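Local atomic coordinates of oxidase/hydroxylase (Streptomyces hygroscopicus subsp. hygroscopicus, PDB entry 4XCB), a protein that probably acts as a 2-oxoglutarate-dependent dioxygenase of the PhyH family, binding a metal ion, 2-oxoglutarate and hygromycin B. Residues R36-L39 against E40-T44; S62-F65 against A66-A69; E178-L182 against V183-F187. All coordinates share one frame; numbering follows the deposited sequence.

Contact 1: R36-L39 against E40-T44; sequences RSEL and ERLDT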
# COMPACT_ATOMS: atom_id res chain seq x y z
N ARG A 36 15.26 -37.46 -12.36
CA ARG A 36 14.28 -38.53 -12.55
C ARG A 36 14.76 -39.85 -11.97
O ARG A 36 14.03 -40.54 -11.27
CB ARG A 36 13.97 -38.72 -14.02
CG ARG A 36 13.26 -37.58 -14.68
CD ARG A 36 13.18 -37.90 -16.16
NE ARG A 36 12.28 -37.02 -16.89
CZ ARG A 36 12.43 -36.76 -18.18
NH1 ARG A 36 13.44 -37.29 -18.85
NH2 ARG A 36 11.57 -35.95 -18.81
N SER A 37 16.01 -40.21 -12.29
CA SER A 37 16.60 -41.44 -11.77
C SER A 37 16.56 -41.49 -10.26
O SER A 37 16.20 -42.51 -9.67
CB SER A 37 18.04 -41.60 -12.24
OG SER A 37 18.72 -42.58 -11.46
N GLU A 38 16.94 -40.39 -9.63
CA GLU A 38 16.98 -40.32 -8.18
C GLU A 38 15.57 -40.50 -7.58
O GLU A 38 15.39 -41.28 -6.65
CB GLU A 38 17.60 -39.00 -7.71
CG GLU A 38 17.80 -38.92 -6.20
CD GLU A 38 19.07 -39.63 -5.71
OE1 GLU A 38 19.61 -40.50 -6.43
OE2 GLU A 38 19.54 -39.30 -4.60
N LEU A 39 14.57 -39.82 -8.14
CA LEU A 39 13.21 -39.95 -7.62
C LEU A 39 12.73 -41.40 -7.69
O LEU A 39 12.06 -41.88 -6.78
CB LEU A 39 12.25 -39.05 -8.37
CG LEU A 39 12.37 -37.55 -8.10
CD1 LEU A 39 11.52 -36.81 -9.10
CD2 LEU A 39 11.94 -37.19 -6.68
N GLU A 40 13.08 -42.09 -8.76
CA GLU A 40 12.68 -43.49 -8.91
C GLU A 40 13.23 -44.36 -7.79
O GLU A 40 12.64 -45.39 -7.46
CB GLU A 40 13.12 -44.03 -10.27
CG GLU A 40 12.47 -43.32 -11.44
CD GLU A 40 12.77 -43.98 -12.78
OE1 GLU A 40 13.25 -45.13 -12.78
OE2 GLU A 40 12.51 -43.35 -13.83
N ARG A 41 14.35 -43.94 -7.21
CA ARG A 41 14.97 -44.66 -6.11
C ARG A 41 14.57 -44.15 -4.73
O ARG A 41 15.18 -44.51 -3.72
CB ARG A 41 16.50 -44.59 -6.25
CG ARG A 41 17.07 -45.53 -7.30
CD ARG A 41 18.58 -45.40 -7.41
NE ARG A 41 18.98 -44.31 -8.30
CZ ARG A 41 19.45 -43.14 -7.87
NH1 ARG A 41 19.58 -42.91 -6.57
NH2 ARG A 41 19.80 -42.20 -8.73
N LEU A 42 13.54 -43.30 -4.66
CA LEU A 42 13.08 -42.78 -3.38
C LEU A 42 11.64 -43.18 -3.12
O LEU A 42 10.90 -43.49 -4.05
CB LEU A 42 13.21 -41.26 -3.34
CG LEU A 42 14.61 -40.67 -3.43
CD1 LEU A 42 14.52 -39.16 -3.66
CD2 LEU A 42 15.41 -40.97 -2.19
N ASP A 43 11.26 -43.17 -1.85
CA ASP A 43 9.91 -43.57 -1.45
C ASP A 43 8.94 -42.40 -1.50
O ASP A 43 9.33 -41.25 -1.27
CB ASP A 43 9.92 -44.15 -0.04
CG ASP A 43 10.68 -45.46 0.05
OD1 ASP A 43 10.63 -46.23 -0.94
OD2 ASP A 43 11.32 -45.70 1.09
N THR A 44 7.68 -42.70 -1.78
CA THR A 44 6.63 -41.69 -1.73
C THR A 44 5.61 -41.96 -0.64
O THR A 44 5.62 -43.03 -0.01
CB THR A 44 5.84 -41.59 -3.05
OG1 THR A 44 5.42 -42.89 -3.46
CG2 THR A 44 6.67 -40.97 -4.13

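Contact 2: S62-F65 against A66-A69; sequences SPVF and ARLA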
# COMPACT_ATOMS: atom_id res chain seq x y z
N SER A 62 17.83 -37.19 0.03
CA SER A 62 18.85 -37.43 -0.98
C SER A 62 19.75 -36.23 -1.19
O SER A 62 19.27 -35.12 -1.37
CB SER A 62 18.17 -37.82 -2.30
OG SER A 62 18.63 -37.02 -3.37
N PRO A 63 21.07 -36.45 -1.17
CA PRO A 63 22.03 -35.35 -1.36
C PRO A 63 21.89 -34.66 -2.70
O PRO A 63 22.28 -33.49 -2.81
CB PRO A 63 23.39 -36.05 -1.26
CG PRO A 63 23.13 -37.21 -0.40
CD PRO A 63 21.76 -37.69 -0.78
N VAL A 64 21.38 -35.36 -3.71
CA VAL A 64 21.13 -34.75 -5.00
C VAL A 64 20.14 -33.61 -4.88
O VAL A 64 20.36 -32.53 -5.43
CB VAL A 64 20.60 -35.78 -6.02
CG1 VAL A 64 19.99 -35.08 -7.23
CG2 VAL A 64 21.72 -36.71 -6.44
N PHE A 65 19.06 -33.85 -4.15
CA PHE A 65 18.05 -32.82 -4.02
C PHE A 65 18.41 -31.81 -2.94
O PHE A 65 17.96 -30.66 -3.01
CB PHE A 65 16.69 -33.45 -3.79
CG PHE A 65 16.16 -34.13 -5.02
CD1 PHE A 65 15.93 -33.38 -6.17
CD2 PHE A 65 15.93 -35.49 -5.06
CE1 PHE A 65 15.47 -33.98 -7.32
CE2 PHE A 65 15.46 -36.10 -6.22
CZ PHE A 65 15.24 -35.35 -7.34
N ALA A 66 19.25 -32.20 -1.99
CA ALA A 66 19.84 -31.22 -1.08
C ALA A 66 20.64 -30.19 -1.86
O ALA A 66 20.58 -29.00 -1.58
CB ALA A 66 20.73 -31.91 -0.04
N ARG A 67 21.39 -30.65 -2.86
CA ARG A 67 22.21 -29.76 -3.67
C ARG A 67 21.34 -28.93 -4.62
O ARG A 67 21.61 -27.75 -4.84
CB ARG A 67 23.26 -30.54 -4.46
CG ARG A 67 24.36 -31.10 -3.54
CD ARG A 67 25.54 -31.63 -4.33
NE ARG A 67 25.21 -32.88 -5.01
CZ ARG A 67 25.32 -34.07 -4.44
NH1 ARG A 67 25.76 -34.18 -3.19
NH2 ARG A 67 24.99 -35.16 -5.12
N LEU A 68 20.30 -29.55 -5.16
CA LEU A 68 19.38 -28.84 -6.04
C LEU A 68 18.75 -27.67 -5.29
O LEU A 68 18.66 -26.56 -5.83
CB LEU A 68 18.30 -29.78 -6.59
CG LEU A 68 17.28 -29.12 -7.51
CD1 LEU A 68 18.00 -28.36 -8.60
CD2 LEU A 68 16.37 -30.18 -8.11
N ALA A 69 18.34 -27.90 -4.05
CA ALA A 69 17.72 -26.85 -3.22
C ALA A 69 18.62 -25.63 -3.02
O ALA A 69 18.13 -24.52 -2.81
CB ALA A 69 17.32 -27.42 -1.87

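Contact 3: E178-L182 against V183-F187; sequences ENTSL and VDSGF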
# COMPACT_ATOMS: atom_id res chain seq x y z
N GLU A 178 -21.60 -23.36 -5.73
CA GLU A 178 -20.84 -23.69 -6.93
C GLU A 178 -19.71 -24.67 -6.62
O GLU A 178 -18.54 -24.31 -6.71
CB GLU A 178 -20.26 -22.42 -7.57
CG GLU A 178 -21.29 -21.38 -7.99
CD GLU A 178 -22.08 -21.81 -9.21
OE1 GLU A 178 -21.48 -22.40 -10.13
OE2 GLU A 178 -23.31 -21.56 -9.23
N ASN A 179 -20.07 -25.90 -6.25
CA ASN A 179 -19.07 -26.87 -5.79
C ASN A 179 -18.33 -27.61 -6.91
O ASN A 179 -17.89 -28.74 -6.72
CB ASN A 179 -19.72 -27.89 -4.85
CG ASN A 179 -20.99 -28.48 -5.41
OD1 ASN A 179 -21.23 -28.46 -6.62
ND2 ASN A 179 -21.83 -29.03 -4.53
N THR A 180 -18.19 -26.96 -8.06
CA THR A 180 -17.36 -27.48 -9.14
C THR A 180 -16.11 -26.62 -9.29
O THR A 180 -16.21 -25.42 -9.52
CB THR A 180 -18.13 -27.51 -10.48
OG1 THR A 180 -19.05 -28.61 -10.48
CG2 THR A 180 -17.18 -27.66 -11.66
N SER A 181 -14.93 -27.24 -9.14
CA SER A 181 -13.67 -26.49 -9.23
C SER A 181 -13.54 -25.71 -10.52
O SER A 181 -13.90 -26.19 -11.59
CB SER A 181 -12.47 -27.43 -9.11
OG SER A 181 -11.29 -26.76 -9.56
N LEU A 182 -13.00 -24.51 -10.40
CA LEU A 182 -12.76 -23.66 -11.55
C LEU A 182 -11.78 -24.29 -12.54
O LEU A 182 -11.78 -23.93 -13.71
CB LEU A 182 -12.26 -22.29 -11.10
CG LEU A 182 -13.29 -21.42 -10.37
CD1 LEU A 182 -12.67 -20.15 -9.84
CD2 LEU A 182 -14.44 -21.09 -11.31
N VAL A 183 -10.93 -25.22 -12.08
CA VAL A 183 -9.97 -25.83 -13.01
C VAL A 183 -10.71 -26.80 -13.92
O VAL A 183 -10.20 -27.16 -14.98
CB VAL A 183 -8.80 -26.57 -12.32
CG1 VAL A 183 -8.17 -25.70 -11.24
CG2 VAL A 183 -9.23 -27.89 -11.75
N ASP A 184 -11.90 -27.23 -13.51
CA ASP A 184 -12.74 -28.08 -14.34
C ASP A 184 -13.75 -27.29 -15.17
O ASP A 184 -13.97 -27.58 -16.34
CB ASP A 184 -13.49 -29.10 -13.49
CG ASP A 184 -12.61 -30.22 -13.00
OD1 ASP A 184 -11.73 -30.66 -13.77
OD2 ASP A 184 -12.80 -30.68 -11.85
N SER A 185 -14.38 -26.29 -14.55
CA SER A 185 -15.44 -25.53 -15.22
C SER A 185 -14.89 -24.38 -16.04
O SER A 185 -15.52 -23.92 -16.99
CB SER A 185 -16.44 -25.01 -14.20
OG SER A 185 -15.88 -23.95 -13.42
N GLY A 186 -13.71 -23.90 -15.67
CA GLY A 186 -13.15 -22.71 -16.28
C GLY A 186 -13.60 -21.46 -15.55
O GLY A 186 -14.52 -21.49 -14.74
N PHE A 187 -12.94 -20.35 -15.86
CA PHE A 187 -13.22 -19.05 -15.27
C PHE A 187 -12.66 -18.03 -16.24
O PHE A 187 -11.65 -18.29 -16.88
CB PHE A 187 -12.59 -18.93 -13.88
CG PHE A 187 -13.06 -17.74 -13.08
CD1 PHE A 187 -12.25 -16.62 -12.94
CD2 PHE A 187 -14.30 -17.73 -12.47
CE1 PHE A 187 -12.68 -15.52 -12.21
CE2 PHE A 187 -14.74 -16.63 -11.75
CZ PHE A 187 -13.92 -15.53 -11.62

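Contact 1: R36-L39 against E40-T44
Arg41 folds back along helix 29-40 and sets its guanidinium against Glu38 and Ser37, one turn earlier. Glu38 OE1 forms a salt bridge with Arg41 NH1. The modelled distance of 2.4 Å between Glu38 OE1 and Arg41 NH1 is very short and its exact value is doubtful. Arg41 NH2 adds a weak bond to the same Glu38 OE1 at 2.9 Å. The two side chains cross at about a right angle, and the carboxylate and guanidinium planes are 74° apart, not a flat two-pronged pair. The bend in Glu38 at its second torsion (81°) lifts OE1 to the arginine. A neutral hydroxyl shares the group: Arg41 NH2 donates to Ser37 OG at 3.0 Å, with an N-H...O angle of 156°. One guanidinium face lies over the backbone at Glu38 CA. An alanine at Glu38 is likely to leave the Arg41 guanidinium without its acid partner and more able to swing outward.

Backbone bonds close the turn. Glu40 N reaches Arg36 O at 3.1 Å, an i to i+4 bond. Arg41 N to Glu38 O and Leu42 N to Leu39 O, both 2.9 Å, span only three residues, which marks a tighter turn as the helix gives way to loop. Arg41 N also keeps a weak i to i+4 bond to Ser37 O.

The apolar contact is looser, with Leu39 CD2 and Leu42 CD1 4.4 Å apart. Separately, Leu42 CG rests on the carbonyl oxygen of Glu38, 3.4 Å from Glu38 O.

The turn packs on helix 63-69 and the large antiparallel sheet. Leu39 packs on Phe65, on Tyr55 of strand 52-55, and on Leu221 and Thr223 of strand 220-229. Glu38 OE2 bonds to Ser62 OG, and Arg36 NE bonds to Leu145 O.

Contact 2: S62-F65 against A66-A69
Ala66 N to Ser62 O, Arg67 N to Pro63 O, Leu68 N to Val64 O and Ala69 N to Phe65 O are each 3.0 Å, the i to i+4 bonds of a regular alpha-helix.

Ser62 is the N-cap. Its OG accepts from Phe65 N at 3.3 Å, and the bond is fairly straight, with an N-H...O angle of 161°. Ser62 O takes a weak second bond from the same amide. The cap hydroxyl is also bonded to Glu38 of helix 29-40. Pro63 follows in the first turn of the helix.

Arg67 turns its chain back along the helix toward the N-terminus. A bend at its third torsion (-72°) lays the guanidinium flat over the first turn. Pro63 O sits under the centre of the group, 3.4 Å from its plane. The oxygen, already bonded to the backbone N of Arg67, meets the guanidinium over its face and takes none of its N-H groups. At the rim of the same face lies Val64 N. Two aliphatic groups complete the seat: Pro63 CB is 3.6 Å from Arg67 NH1, and Val64 CG2 is 3.9 Å from Arg67 NH2.

Phe65 and Leu68 lie side by side and point the same way. Leu68 touches with one methyl only: its CD2 meets the ring edge, in plane, at 3.8 Å from Phe65 CD1. The ring faces are not used in this pairing. Leu68 carries that methyl beside the ring because its first torsion (179°) turns CG away from the backbone N.

The pair lies on the buried side of helix 63-69. Both residues pack on Thr223 of strand 220-229, where Leu68 also meets Phe225 and Tyr227 OH bonds to Ala69 O. From helix 29-40, Phe35 touches Leu68.

Contact 3: E178-L182 against V183-F187
Ser181 is the N-cap of the single-turn helix 182-185, and its OG accepts from Val183 N at 3.0 Å. Its first torsion (164°) sets OG opposite its own backbone N, within reach of that amide. Ser181 OG also bonds to Glu256 OE1, while Glu256 OE2 takes the N-H of Leu182. Ser181 O accepts from Asp184 N and Ser185 N, each at 3.0 Å. The Ser185 donor is in the carbonyl plane; the Asp184 donor stands well above it. Gly186 N closes the turn on Leu182 O at 2.8 Å. Gly186 leaves the helix with positive phi (88°), a backbone shape in which any side chain would collide with the carbonyl oxygen of Ser185.

The turn packs against strand 102-105 of the double-stranded beta-helix, where Val183 rests on Tyr103 and Leu104, its side chain about 8 Å from those of the metal ligands His105 and His209.

Leu182 reaches round to Phe187 with both methyls, CD2 at 3.6 Å and CD1 at 3.9 Å from Phe187 CD2; CD2 approaches obliquely. Ser185 OG donates in plane to a lone pair of Gly186 O at 3.1 Å. Asp184 OD2 salt-bridges Arg213, and Phe187 packs on Glu10 of the second subunit.

Contacts 1 and 2 form one neighbourhood. Their centres are 12 Å apart, and they join two helices that pack on strand 220-229 of the large sheet. Contact 3 is remote, about 33 Å and 36 Å from them between centres, and it lies against strand 102-105 of the smaller sheet, on the opposite side of the chain's centre from contact 2. All three are partly buried. Leu39 of contact 1, and Phe65 and Leu68 of contact 2, face inward, and each contact has an exposed arginine. Arg41 of contact 1 pairs with a carboxylate, whereas Arg67 of contact 2 lies over a carbonyl oxygen. Contacts 2 and 3 each have a serine N-cap; contact 3 alone touches a second subunit.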